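Local coordinates for protein beta-glycosidase (Bacteroides caccae, PDB 6T2R) that hydrolyses mucin O-glycans from within as an endo-acting glycosidase of family 16, initiating mucin breakdown in the human gut, at residues A[230-235]-A[253-258]; A[156-161]-A[199-204]; A[92-97]-A[234-239]; A[103-108]-A[258-263]. All blocks are in the same frame, centred on the assembly; numbering follows the deposited sequence.

Interaction 1: A[230-235]-A[253-258]; sequences LLIDMQ and MEVDWV
I232 sits in the middle of this contact and uses both of its branches. With chi1 at -55°, CG1 lies beside the backbone N and carries CD1 toward V258, where it meets CG2 at 3.8 Å; the two side chains lie alongside, running head to tail. The other branch, CG2, stands anti to the backbone N and faces the opposite end of the strand 253-258, touching V255 CG2 at 4.1 Å and M253 CE at 4.2 Å. Next to it L230 and V258 meet tip to tip, L230 CD2 against V258 CG1 at 3.7 Å.

The two methionines close the other end. M253 holds CG in the crowded position between backbone N and carbonyl carbon (chi1 53°) and runs straight through chi2, which puts M253 SD 3.8 Å from D233 C; the bend at chi3 then turns CE toward I232 CG2. The M234 chain is bent at both of its later torsions, and this brings its CE back to 4.0 Å from M253 CG. D233 points away from all this; W127 NE1 and Q235 NE2 hold its carboxylate on the other side of the strand.

No hydrogen bond joins the two segments. Their strand axes are 9.3 Å apart at an angle of 137°, and L77 and V112 add to the same apolar layer. This is the interior of a beta sandwich, where the two facing sheets of the GH16 jelly roll interdigitate their side chains.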
loop_
_atom_site.group_PDB
_atom_site.type_symbol
_atom_site.label_atom_id
_atom_site.label_comp_id
_atom_site.label_asym_id
_atom_site.label_seq_id
_atom_site.Cartn_x
_atom_site.Cartn_y
_atom_site.Cartn_z
ATOM N N LEU A 230 2.627 -5.040 4.734
ATOM C CA LEU A 230 1.851 -3.866 4.275
ATOM C C LEU A 230 2.704 -2.624 4.480
ATOM O O LEU A 230 3.356 -2.532 5.523
ATOM C CB LEU A 230 0.594 -3.765 5.134
ATOM C CG LEU A 230 -0.273 -2.554 4.843
ATOM C CD1 LEU A 230 -0.689 -2.476 3.370
ATOM C CD2 LEU A 230 -1.500 -2.591 5.738
ATOM N N LEU A 231 2.759 -1.789 3.467
ATOM C CA LEU A 231 3.442 -0.478 3.443
ATOM C C LEU A 231 2.355 0.570 3.200
ATOM O O LEU A 231 1.503 0.375 2.261
ATOM C CB LEU A 231 4.479 -0.430 2.304
ATOM C CG LEU A 231 5.572 -1.509 2.318
ATOM C CD1 LEU A 231 5.105 -2.781 1.594
ATOM C CD2 LEU A 231 6.835 -1.002 1.647
ATOM N N ILE A 232 2.431 1.652 3.953
ATOM C CA ILE A 232 1.597 2.878 3.814
ATOM C C ILE A 232 2.555 4.057 3.923
ATOM O O ILE A 232 3.238 4.143 4.968
ATOM C CB ILE A 232 0.494 2.970 4.883
ATOM C CG1 ILE A 232 -0.387 1.720 4.887
ATOM C CG2 ILE A 232 -0.305 4.242 4.628
ATOM C CD1 ILE A 232 -1.373 1.620 6.022
ATOM N N ASP A 233 2.697 4.870 2.878
ATOM C CA ASP A 233 3.796 5.858 2.932
ATOM C C ASP A 233 3.543 6.967 1.933
ATOM O O ASP A 233 3.084 6.685 0.814
ATOM C CB ASP A 233 5.161 5.183 2.700
ATOM C CG ASP A 233 5.333 4.635 1.289
ATOM O OD1 ASP A 233 4.726 3.584 0.981
ATOM O OD2 ASP A 233 6.014 5.308 0.496
ATOM N N MET A 234 3.814 8.185 2.388
ATOM C CA MET A 234 3.901 9.389 1.554
ATOM C C MET A 234 5.169 9.251 0.713
ATOM O O MET A 234 6.170 8.623 1.167
ATOM C CB MET A 234 3.944 10.655 2.418
ATOM C CG MET A 234 4.005 11.956 1.628
ATOM S SD MET A 234 2.746 12.114 0.366
ATOM C CE MET A 234 1.259 12.288 1.352
ATOM N N GLN A 235 5.087 9.804 -0.486
ATOM C CA GLN A 235 6.125 9.725 -1.522
ATOM C C GLN A 235 6.096 11.082 -2.229
ATOM O O GLN A 235 4.974 11.648 -2.433
ATOM C CB GLN A 235 5.842 8.531 -2.450
ATOM C CG GLN A 235 5.968 7.193 -1.750
ATOM C CD GLN A 235 5.618 5.971 -2.569
ATOM O OE1 GLN A 235 5.139 6.034 -3.703
ATOM N NE2 GLN A 235 5.804 4.839 -1.951
ATOM N N MET A 253 -1.213 12.631 4.149
ATOM C CA MET A 253 -2.257 11.602 3.947
ATOM C C MET A 253 -2.688 11.240 5.355
ATOM O O MET A 253 -1.823 11.244 6.247
ATOM C CB MET A 253 -1.767 10.355 3.215
ATOM C CG MET A 253 -0.542 9.711 3.833
ATOM S SD MET A 253 0.068 8.245 2.922
ATOM C CE MET A 253 -1.508 7.557 2.382
ATOM N N GLU A 254 -3.983 11.052 5.540
ATOM C CA GLU A 254 -4.592 10.698 6.847
ATOM C C GLU A 254 -5.141 9.291 6.727
ATOM O O GLU A 254 -5.892 9.016 5.767
ATOM C CB GLU A 254 -5.733 11.655 7.194
ATOM C CG GLU A 254 -5.445 13.077 6.772
ATOM C CD GLU A 254 -6.618 14.010 6.944
ATOM O OE1 GLU A 254 -7.073 14.150 8.093
ATOM O OE2 GLU A 254 -7.046 14.609 5.916
ATOM N N VAL A 255 -4.800 8.456 7.689
ATOM C CA VAL A 255 -5.257 7.051 7.701
ATOM C C VAL A 255 -6.115 6.821 8.943
ATOM O O VAL A 255 -5.595 6.883 10.082
ATOM C CB VAL A 255 -4.061 6.103 7.624
ATOM C CG1 VAL A 255 -4.505 4.676 7.386
ATOM C CG2 VAL A 255 -3.078 6.563 6.554
ATOM N N ASP A 256 -7.380 6.520 8.683
ATOM C CA ASP A 256 -8.404 6.182 9.695
ATOM C C ASP A 256 -8.147 4.777 10.236
ATOM O O ASP A 256 -8.156 4.623 11.488
ATOM C CB ASP A 256 -9.785 6.334 9.064
ATOM C CG ASP A 256 -10.938 6.320 10.043
ATOM O OD1 ASP A 256 -10.685 6.369 11.264
ATOM O OD2 ASP A 256 -12.073 6.238 9.558
ATOM N N TRP A 257 -7.962 3.773 9.356
ATOM C CA TRP A 257 -7.788 2.362 9.816
ATOM C C TRP A 257 -7.263 1.437 8.718
ATOM O O TRP A 257 -7.342 1.762 7.517
ATOM C CB TRP A 257 -9.074 1.749 10.445
ATOM C CG TRP A 257 -10.360 1.919 9.673
ATOM C CD1 TRP A 257 -11.397 2.751 10.014
ATOM C CD2 TRP A 257 -10.804 1.228 8.481
ATOM N NE1 TRP A 257 -12.408 2.660 9.095
ATOM C CE2 TRP A 257 -12.087 1.724 8.160
ATOM C CE3 TRP A 257 -10.237 0.269 7.629
ATOM C CZ2 TRP A 257 -12.804 1.297 7.042
ATOM C CZ3 TRP A 257 -10.937 -0.140 6.512
ATOM C CH2 TRP A 257 -12.215 0.338 6.242
ATOM N N VAL A 258 -6.800 0.272 9.169
ATOM C CA VAL A 258 -6.483 -0.898 8.320
ATOM C C VAL A 258 -7.347 -2.023 8.830
ATOM O O VAL A 258 -7.328 -2.236 10.053
ATOM C CB VAL A 258 -5.005 -1.292 8.406
ATOM C CG1 VAL A 258 -4.699 -2.476 7.504
ATOM C CG2 VAL A 258 -4.106 -0.113 8.084
#

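Interaction 2: A[156-161]-A[199-204]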
loop_
_atom_site.group_PDB
_atom_site.type_symbol
_atom_site.label_atom_id
_atom_site.label_comp_id
_atom_site.label_asym_id
_atom_site.label_seq_id
_atom_site.Cartn_x
_atom_site.Cartn_y
_atom_site.Cartn_z
ATOM N N VAL A 156 -7.249 6.970 -8.703
ATOM C CA VAL A 156 -6.080 6.240 -8.151
ATOM C C VAL A 156 -5.781 5.089 -9.102
ATOM O O VAL A 156 -6.701 4.633 -9.813
ATOM C CB VAL A 156 -6.308 5.720 -6.724
ATOM C CG1 VAL A 156 -6.563 6.844 -5.736
ATOM C CG2 VAL A 156 -7.407 4.670 -6.682
ATOM N N TYR A 157 -4.539 4.643 -9.069
ATOM C CA TYR A 157 -4.052 3.424 -9.750
ATOM C C TYR A 157 -4.095 2.285 -8.734
ATOM O O TYR A 157 -3.622 2.450 -7.584
ATOM C CB TYR A 157 -2.644 3.653 -10.292
ATOM C CG TYR A 157 -2.543 4.718 -11.359
ATOM C CD1 TYR A 157 -2.663 6.067 -11.045
ATOM C CD2 TYR A 157 -2.289 4.387 -12.674
ATOM C CE1 TYR A 157 -2.565 7.053 -12.010
ATOM C CE2 TYR A 157 -2.174 5.365 -13.653
ATOM C CZ TYR A 157 -2.313 6.698 -13.318
ATOM O OH TYR A 157 -2.212 7.658 -14.271
ATOM N N GLN A 158 -4.598 1.145 -9.174
ATOM C CA GLN A 158 -4.337 -0.147 -8.518
ATOM C C GLN A 158 -3.578 -1.023 -9.533
ATOM O O GLN A 158 -3.943 -0.994 -10.743
ATOM C CB GLN A 158 -5.668 -0.696 -8.011
ATOM C CG GLN A 158 -6.340 0.228 -6.983
ATOM C CD GLN A 158 -7.603 -0.378 -6.412
ATOM O OE1 GLN A 158 -8.598 -0.536 -7.133
ATOM N NE2 GLN A 158 -7.563 -0.748 -5.134
ATOM N N THR A 159 -2.534 -1.737 -9.091
ATOM C CA THR A 159 -1.541 -2.376 -9.997
ATOM C C THR A 159 -0.878 -3.578 -9.337
ATOM O O THR A 159 -0.849 -3.624 -8.107
ATOM C CB THR A 159 -0.417 -1.417 -10.386
ATOM O OG1 THR A 159 -0.958 -0.116 -10.554
ATOM C CG2 THR A 159 0.242 -1.822 -11.683
ATOM N N VAL A 160 -0.425 -4.531 -10.152
ATOM C CA VAL A 160 0.472 -5.644 -9.726
ATOM C C VAL A 160 1.730 -5.509 -10.567
ATOM O O VAL A 160 1.639 -5.042 -11.710
ATOM C CB VAL A 160 -0.133 -7.067 -9.839
ATOM C CG1 VAL A 160 -1.430 -7.190 -9.071
ATOM C CG2 VAL A 160 -0.371 -7.518 -11.276
ATOM N N HIS A 161 2.850 -5.911 -9.997
ATOM C CA HIS A 161 4.135 -6.095 -10.717
ATOM C C HIS A 161 4.675 -7.482 -10.388
ATOM O O HIS A 161 4.485 -7.952 -9.208
ATOM C CB HIS A 161 5.117 -5.004 -10.287
ATOM C CG HIS A 161 4.513 -3.671 -10.401
ATOM N ND1 HIS A 161 4.523 -2.989 -11.579
ATOM C CD2 HIS A 161 3.838 -2.917 -9.510
ATOM C CE1 HIS A 161 3.913 -1.831 -11.402
ATOM N NE2 HIS A 161 3.468 -1.778 -10.160
ATOM N N LEU A 199 -6.473 -11.881 -8.002
ATOM C CA LEU A 199 -6.574 -10.737 -7.077
ATOM C C LEU A 199 -7.752 -9.882 -7.554
ATOM O O LEU A 199 -7.882 -9.734 -8.769
ATOM C CB LEU A 199 -5.278 -9.924 -7.067
ATOM C CG LEU A 199 -3.977 -10.662 -6.751
ATOM C CD1 LEU A 199 -2.830 -9.647 -6.610
ATOM C CD2 LEU A 199 -4.090 -11.542 -5.508
ATOM N N VAL A 200 -8.559 -9.342 -6.636
ATOM C CA VAL A 200 -9.680 -8.411 -6.970
ATOM C C VAL A 200 -9.486 -7.111 -6.186
ATOM O O VAL A 200 -9.436 -7.187 -4.942
ATOM C CB VAL A 200 -11.055 -9.010 -6.647
ATOM C CG1 VAL A 200 -12.155 -8.069 -7.105
ATOM C CG2 VAL A 200 -11.235 -10.418 -7.229
ATOM N N PHE A 201 -9.381 -5.989 -6.913
ATOM C CA PHE A 201 -9.138 -4.624 -6.378
ATOM C C PHE A 201 -10.457 -3.873 -6.262
ATOM O O PHE A 201 -11.264 -3.950 -7.184
ATOM C CB PHE A 201 -8.167 -3.873 -7.281
ATOM C CG PHE A 201 -6.760 -4.418 -7.233
ATOM C CD1 PHE A 201 -5.840 -3.978 -6.282
ATOM C CD2 PHE A 201 -6.351 -5.374 -8.139
ATOM C CE1 PHE A 201 -4.545 -4.487 -6.243
ATOM C CE2 PHE A 201 -5.056 -5.876 -8.106
ATOM C CZ PHE A 201 -4.152 -5.428 -7.177
ATOM N N HIS A 202 -10.649 -3.187 -5.146
ATOM C CA HIS A 202 -11.867 -2.416 -4.829
ATOM C C HIS A 202 -11.427 -1.046 -4.347
ATOM O O HIS A 202 -10.369 -0.949 -3.711
ATOM C CB HIS A 202 -12.731 -3.107 -3.758
ATOM C CG HIS A 202 -13.277 -4.428 -4.173
ATOM N ND1 HIS A 202 -12.673 -5.618 -3.815
ATOM C CD2 HIS A 202 -14.342 -4.749 -4.951
ATOM C CE1 HIS A 202 -13.375 -6.622 -4.323
ATOM N NE2 HIS A 202 -14.403 -6.108 -5.047
ATOM N N VAL A 203 -12.212 -0.041 -4.717
ATOM C CA VAL A 203 -12.263 1.292 -4.065
ATOM C C VAL A 203 -13.717 1.506 -3.604
ATOM O O VAL A 203 -14.629 1.319 -4.445
ATOM C CB VAL A 203 -11.774 2.373 -5.044
ATOM C CG1 VAL A 203 -11.924 3.746 -4.462
ATOM C CG2 VAL A 203 -10.331 2.134 -5.454
ATOM N N ASN A 204 -13.911 1.822 -2.316
ATOM C CA ASN A 204 -15.232 1.951 -1.643
ATOM C C ASN A 204 -16.138 0.759 -1.971
ATOM O O ASN A 204 -17.301 0.983 -2.165
ATOM C CB ASN A 204 -15.868 3.294 -2.031
ATOM C CG ASN A 204 -14.930 4.437 -1.704
ATOM O OD1 ASN A 204 -14.285 4.405 -0.663
ATOM N ND2 ASN A 204 -14.796 5.411 -2.587
#
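F201 is the bump of the strand 199-203, and Q158 and V160 of the facing strand make the hollow that takes it. V160 CG1 fills the notch between L199 and F201: it reaches L199 CD1 at 3.7 Å and meets the edge of the F201 ring, near its plane, with CZ at 3.8 Å. On the other flank Q158 lies along F201, the two pointing opposite ways. Its CB rests 3.7 Å from F201 CD1, and its extended chain carries the amide past the ring to F201 CB, 3.4 Å from Q158 OE1; amide and ring planes are 67° apart. V203 CG2 then walls in the far side of that amide, 3.6 Å from OE1, and also meets V156 CG2 at the end of the row.

Among these hydrocarbons the Q158 amide is buried, yet well supplied. NE2 donates to the H202 carbonyl O at 3.2 Å, coming from above the carbonyl plane, and to I146 O, its strongest polar partner, with a weak further bond to G191 O; N208 ND2 serves OE1. The chemistry is therefore that of the apolar sandwich interior of the GH16 jelly roll with one polar group inside it, satisfied and fixed in rotation by H202 O, I146 O and N208.

Interaction 3: A[92-97]-A[234-239]; sequences YLTGGL and MQLGGS
T94 and L236 mesh where the strand 228-233 of the GH16 jelly roll runs out into a loop, at the end of its antiparallel pairing with the strand 92-98. The last backbone bond here is M234 N to G95 O, 2.9 Å. Just past it the loop chain still follows the strand 92-94, but side chains take over from backbone pairing.

The tight part is built round the T94 methyl. CG2 lies beside its backbone N, anti to the carbonyl carbon, and from there it rests against both M234 CG at 3.8 Å and L236 CG at 3.7 Å. The M234 side chain stands roughly perpendicular to that of T94, whereas L236 lies alongside it, head to tail. L236 continues outward, and its CD1 comes to Y92 CB at 3.8 Å. The polar atoms beside it have partners too: the M234 carbonyl accepts from Q61 NE2, and the T94 hydroxyl has T60 OG1 as its main partner.

Beyond L236 the contact loosens quickly. The chain swings off through G237, at positive phi, and G238, both partly open to solvent, and by S239, which is exposed, it has left the strand altogether. There the loop is tethered to other parts of the protein, with S239 N bonded to D56 OD2. Y92 marks the border, being itself partly exposed.

One last polar approach belongs to the packed side: T94 OG1 lies 3.0 Å from M234 O, a weak and unsettled hydrogen bond.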
loop_
_atom_site.group_PDB
_atom_site.type_symbol
_atom_site.label_atom_id
_atom_site.label_comp_id
_atom_site.label_asym_id
_atom_site.label_seq_id
_atom_site.Cartn_x
_atom_site.Cartn_y
_atom_site.Cartn_z
ATOM N N TYR A 92 13.499 16.386 -0.282
ATOM C CA TYR A 92 12.184 16.239 0.387
ATOM C C TYR A 92 12.231 15.031 1.312
ATOM O O TYR A 92 12.988 14.082 1.021
ATOM C CB TYR A 92 11.087 16.087 -0.656
ATOM C CG TYR A 92 11.049 17.216 -1.639
ATOM C CD1 TYR A 92 10.453 18.410 -1.302
ATOM C CD2 TYR A 92 11.579 17.095 -2.910
ATOM C CE1 TYR A 92 10.401 19.477 -2.184
ATOM C CE2 TYR A 92 11.517 18.146 -3.817
ATOM C CZ TYR A 92 10.954 19.353 -3.440
ATOM O OH TYR A 92 10.864 20.421 -4.294
ATOM N N LEU A 93 11.468 15.104 2.400
ATOM C CA LEU A 93 11.338 14.060 3.450
ATOM C C LEU A 93 9.880 13.573 3.509
ATOM O O LEU A 93 8.948 14.442 3.540
ATOM C CB LEU A 93 11.746 14.645 4.797
ATOM C CG LEU A 93 13.174 15.164 4.869
ATOM C CD1 LEU A 93 13.443 15.749 6.250
ATOM C CD2 LEU A 93 14.173 14.051 4.535
ATOM N N THR A 94 9.671 12.251 3.525
ATOM C CA THR A 94 8.310 11.670 3.619
ATOM C C THR A 94 8.286 10.651 4.751
ATOM O O THR A 94 9.350 10.061 5.064
ATOM C CB THR A 94 7.841 11.036 2.299
ATOM O OG1 THR A 94 8.742 9.965 1.983
ATOM C CG2 THR A 94 7.730 12.044 1.176
ATOM N N GLY A 95 7.110 10.497 5.354
ATOM C CA GLY A 95 6.852 9.483 6.394
ATOM C C GLY A 95 6.194 8.264 5.775
ATOM O O GLY A 95 5.411 8.427 4.800
ATOM N N GLY A 96 6.537 7.091 6.302
ATOM C CA GLY A 96 5.993 5.782 5.915
ATOM C C GLY A 96 6.121 4.786 7.052
ATOM O O GLY A 96 7.071 4.912 7.852
ATOM N N LEU A 97 5.133 3.893 7.162
ATOM C CA LEU A 97 5.139 2.757 8.097
ATOM C C LEU A 97 5.033 1.451 7.303
ATOM O O LEU A 97 4.326 1.433 6.263
ATOM C CB LEU A 97 3.962 2.870 9.055
ATOM C CG LEU A 97 3.943 4.053 10.027
ATOM C CD1 LEU A 97 2.744 3.896 10.953
ATOM C CD2 LEU A 97 5.208 4.159 10.867
ATOM N N MET A 234 3.814 8.185 2.388
ATOM C CA MET A 234 3.901 9.389 1.554
ATOM C C MET A 234 5.169 9.251 0.713
ATOM O O MET A 234 6.170 8.623 1.167
ATOM C CB MET A 234 3.944 10.655 2.418
ATOM C CG MET A 234 4.005 11.956 1.628
ATOM S SD MET A 234 2.746 12.114 0.366
ATOM C CE MET A 234 1.259 12.288 1.352
ATOM N N GLN A 235 5.087 9.804 -0.486
ATOM C CA GLN A 235 6.125 9.725 -1.522
ATOM C C GLN A 235 6.096 11.082 -2.229
ATOM O O GLN A 235 4.974 11.648 -2.433
ATOM C CB GLN A 235 5.842 8.531 -2.450
ATOM C CG GLN A 235 5.968 7.193 -1.750
ATOM C CD GLN A 235 5.618 5.971 -2.569
ATOM O OE1 GLN A 235 5.139 6.034 -3.703
ATOM N NE2 GLN A 235 5.804 4.839 -1.951
ATOM N N LEU A 236 7.277 11.583 -2.584
ATOM C CA LEU A 236 7.432 12.879 -3.302
ATOM C C LEU A 236 8.467 12.741 -4.428
ATOM O O LEU A 236 9.622 12.352 -4.126
ATOM C CB LEU A 236 7.858 13.959 -2.297
ATOM C CG LEU A 236 6.749 14.521 -1.410
ATOM C CD1 LEU A 236 7.336 15.462 -0.350
ATOM C CD2 LEU A 236 5.689 15.232 -2.243
ATOM N N GLY A 237 8.045 13.006 -5.670
ATOM C CA GLY A 237 8.910 13.018 -6.867
ATOM C C GLY A 237 9.264 11.634 -7.408
ATOM O O GLY A 237 9.143 10.608 -6.691
ATOM N N GLY A 238 9.747 11.630 -8.649
ATOM C CA GLY A 238 10.164 10.441 -9.411
ATOM C C GLY A 238 9.756 10.607 -10.862
ATOM O O GLY A 238 9.084 11.612 -11.198
ATOM N N SER A 239 10.127 9.654 -11.713
ATOM C CA SER A 239 9.961 9.820 -13.172
ATOM C C SER A 239 8.473 9.730 -13.468
ATOM O O SER A 239 8.031 10.446 -14.348
ATOM C CB SER A 239 10.778 8.817 -13.959
ATOM O OG SER A 239 10.885 7.603 -13.240
#

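Interaction 4: A[103-108]-A[258-263]; sequences RAFHGG and VRHYQW. With SO4 (sulfate ion), chain B.
Sulfate O1 is gripped by two donors, one from each segment: H260 NE2 at 2.6 Å and the backbone N of H106 at 2.9 Å, the latter nearly straight at 166°. H106 comes back to the same ion with its side chain, ND1 to O3, and Q262 NE2 reaches O4 at 3.0 Å. That one amide nitrogen also donates to the H106 carbonyl O at 2.7 Å, which lies in the plane of the Q262 amide; a bend at chi2 (-71°) turns the amide back to meet both. The ion, probably from the crystallisation liquor, thus bridges loop and strand.

Beneath it F105 points the edge of its ring at the face of H260, CD2 over the ring centre, with centroids 5.0 Å apart. ND1 of H260 is bonded to R109 O, so with sulfate on NE2 the imidazole may well be protonated. G108, at positive phi, brings its CA to 3.3 Å from Y261 O in a CA-H...O contact.

The loop 103-108 leads directly into the strand 108-116, which pairs with the strand 251-263. H260 packs on V32 of the other neighbouring strand, 29-35, while F105 reaches across to L230 of the strand 228-233.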
loop_
_atom_site.group_PDB
_atom_site.type_symbol
_atom_site.label_atom_id
_atom_site.label_comp_id
_atom_site.label_asym_id
_atom_site.label_seq_id
_atom_site.Cartn_x
_atom_site.Cartn_y
_atom_site.Cartn_z
ATOM N N ARG A 103 4.135 -7.984 11.225
ATOM C CA ARG A 103 2.839 -8.627 10.954
ATOM C C ARG A 103 2.761 -9.073 9.483
ATOM O O ARG A 103 2.947 -8.248 8.555
ATOM C CB ARG A 103 1.666 -7.726 11.346
ATOM C CG ARG A 103 0.353 -8.358 10.894
ATOM C CD ARG A 103 -0.852 -7.709 11.511
ATOM N NE ARG A 103 -0.890 -8.060 12.915
ATOM C CZ ARG A 103 -1.539 -9.104 13.428
ATOM N NH1 ARG A 103 -2.235 -9.905 12.639
ATOM N NH2 ARG A 103 -1.499 -9.339 14.734
ATOM N N ALA A 104 2.433 -10.332 9.294
ATOM C CA ALA A 104 2.278 -10.981 7.976
ATOM C C ALA A 104 0.790 -11.044 7.645
ATOM O O ALA A 104 0.035 -11.435 8.509
ATOM C CB ALA A 104 2.888 -12.360 8.024
ATOM N N PHE A 105 0.408 -10.710 6.423
ATOM C CA PHE A 105 -0.955 -10.952 5.917
ATOM C C PHE A 105 -0.925 -12.196 5.030
ATOM O O PHE A 105 -0.113 -12.198 4.095
ATOM C CB PHE A 105 -1.440 -9.697 5.213
ATOM C CG PHE A 105 -1.470 -8.518 6.149
ATOM C CD1 PHE A 105 -0.315 -7.808 6.427
ATOM C CD2 PHE A 105 -2.649 -8.137 6.767
ATOM C CE1 PHE A 105 -0.322 -6.753 7.322
ATOM C CE2 PHE A 105 -2.672 -7.042 7.619
ATOM C CZ PHE A 105 -1.498 -6.376 7.916
ATOM N N HIS A 106 -1.721 -13.216 5.375
ATOM C CA HIS A 106 -1.910 -14.474 4.610
ATOM C C HIS A 106 -3.167 -14.319 3.762
ATOM O O HIS A 106 -4.257 -14.671 4.235
ATOM C CB HIS A 106 -1.995 -15.678 5.572
ATOM C CG HIS A 106 -0.766 -15.835 6.404
ATOM N ND1 HIS A 106 -0.527 -15.062 7.565
ATOM C CD2 HIS A 106 0.313 -16.617 6.242
ATOM C CE1 HIS A 106 0.643 -15.390 8.065
ATOM N NE2 HIS A 106 1.182 -16.326 7.268
ATOM N N GLY A 107 -3.016 -13.719 2.593
ATOM C CA GLY A 107 -4.121 -13.431 1.670
ATOM C C GLY A 107 -5.262 -12.709 2.367
ATOM O O GLY A 107 -4.997 -11.802 3.147
ATOM N N GLY A 108 -6.496 -13.122 2.103
ATOM C CA GLY A 108 -7.699 -12.432 2.580
ATOM C C GLY A 108 -7.869 -11.074 1.925
ATOM O O GLY A 108 -7.305 -10.843 0.827
ATOM N N VAL A 258 -6.800 0.272 9.169
ATOM C CA VAL A 258 -6.483 -0.898 8.320
ATOM C C VAL A 258 -7.347 -2.023 8.830
ATOM O O VAL A 258 -7.328 -2.236 10.053
ATOM C CB VAL A 258 -5.005 -1.292 8.406
ATOM C CG1 VAL A 258 -4.699 -2.476 7.504
ATOM C CG2 VAL A 258 -4.106 -0.113 8.084
ATOM N N ARG A 259 -8.018 -2.737 7.926
ATOM C CA ARG A 259 -8.806 -3.940 8.312
ATOM C C ARG A 259 -8.398 -5.106 7.431
ATOM O O ARG A 259 -8.158 -4.921 6.244
ATOM C CB ARG A 259 -10.320 -3.706 8.275
ATOM C CG ARG A 259 -10.802 -2.774 9.380
ATOM C CD ARG A 259 -12.175 -2.235 9.015
ATOM N NE ARG A 259 -12.724 -1.376 10.049
ATOM C CZ ARG A 259 -13.850 -0.714 9.912
ATOM N NH1 ARG A 259 -14.570 -0.837 8.815
ATOM N NH2 ARG A 259 -14.271 0.069 10.868
ATOM N N HIS A 260 -8.294 -6.264 8.067
ATOM C CA HIS A 260 -7.930 -7.535 7.431
ATOM C C HIS A 260 -9.067 -8.500 7.699
ATOM O O HIS A 260 -9.395 -8.696 8.863
ATOM C CB HIS A 260 -6.564 -7.981 7.951
ATOM C CG HIS A 260 -6.041 -9.179 7.265
ATOM N ND1 HIS A 260 -6.236 -9.375 5.948
ATOM C CD2 HIS A 260 -5.344 -10.232 7.734
ATOM C CE1 HIS A 260 -5.659 -10.502 5.594
ATOM N NE2 HIS A 260 -5.111 -11.057 6.687
ATOM N N TYR A 261 -9.676 -9.019 6.636
ATOM C CA TYR A 261 -10.733 -10.048 6.701
ATOM C C TYR A 261 -10.236 -11.355 6.073
ATOM O O TYR A 261 -9.315 -11.337 5.197
ATOM C CB TYR A 261 -11.969 -9.536 5.975
ATOM C CG TYR A 261 -12.577 -8.262 6.506
ATOM C CD1 TYR A 261 -12.133 -7.004 6.113
ATOM C CD2 TYR A 261 -13.674 -8.326 7.354
ATOM C CE1 TYR A 261 -12.739 -5.840 6.574
ATOM C CE2 TYR A 261 -14.281 -7.173 7.836
ATOM C CZ TYR A 261 -13.824 -5.929 7.441
ATOM O OH TYR A 261 -14.491 -4.834 7.913
ATOM N N GLN A 262 -10.874 -12.456 6.470
ATOM C CA GLN A 262 -10.744 -13.768 5.804
ATOM C C GLN A 262 -12.151 -14.279 5.494
ATOM O O GLN A 262 -13.058 -14.071 6.318
ATOM C CB GLN A 262 -10.010 -14.776 6.688
ATOM C CG GLN A 262 -8.557 -14.449 6.934
ATOM C CD GLN A 262 -7.701 -14.641 5.714
ATOM O OE1 GLN A 262 -8.202 -14.962 4.635
ATOM N NE2 GLN A 262 -6.414 -14.375 5.881
ATOM N N TRP A 263 -12.342 -14.859 4.316
ATOM C CA TRP A 263 -13.596 -15.567 3.955
ATOM C C TRP A 263 -13.617 -16.922 4.661
ATOM O O TRP A 263 -12.802 -17.779 4.274
ATOM C CB TRP A 263 -13.683 -15.758 2.448
ATOM C CG TRP A 263 -14.986 -16.354 2.051
ATOM C CD1 TRP A 263 -15.254 -17.667 1.826
ATOM C CD2 TRP A 263 -16.203 -15.650 1.834
ATOM N NE1 TRP A 263 -16.569 -17.818 1.477
ATOM C CE2 TRP A 263 -17.176 -16.603 1.500
ATOM C CE3 TRP A 263 -16.577 -14.314 1.902
ATOM C CZ2 TRP A 263 -18.489 -16.258 1.221
ATOM C CZ3 TRP A 263 -17.878 -13.970 1.624
ATOM C CH2 TRP A 263 -18.815 -14.930 1.272
HETATM S S SO4 B . -3.941 -13.617 8.775
HETATM O O1 SO4 B . -3.571 -12.927 7.541
HETATM O O2 SO4 B . -4.131 -12.646 9.839
HETATM O O3 SO4 B . -2.885 -14.509 9.135
HETATM O O4 SO4 B . -5.180 -14.326 8.570
#

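How the interactions relate
Interactions 1 and 3 are continuous: they share M234 and Q235, and I232 O probably bonds to L97 N at 2.9 Å. Interaction 4 shares V258 with interaction 1 and extends the same interior, L230 CB meeting F105 CE1 at 3.8 Å. Interactions 3 and 4 lie on opposite sides of the chain's centre, about 26 Å between centres. Interaction 2 stands apart, its nearest atoms about 8 Å from interaction 1. T159 there touches D145 of the E-V-D-I-M-E motif, which in GH16 carries the catalytic acids, so interaction 2 probably lies behind the active-site strand. H106, H260 and Q262 hold a sulfate in interaction 4, and a sulfate also lies near L93 of interaction 3, both probably from the crystallisation liquor.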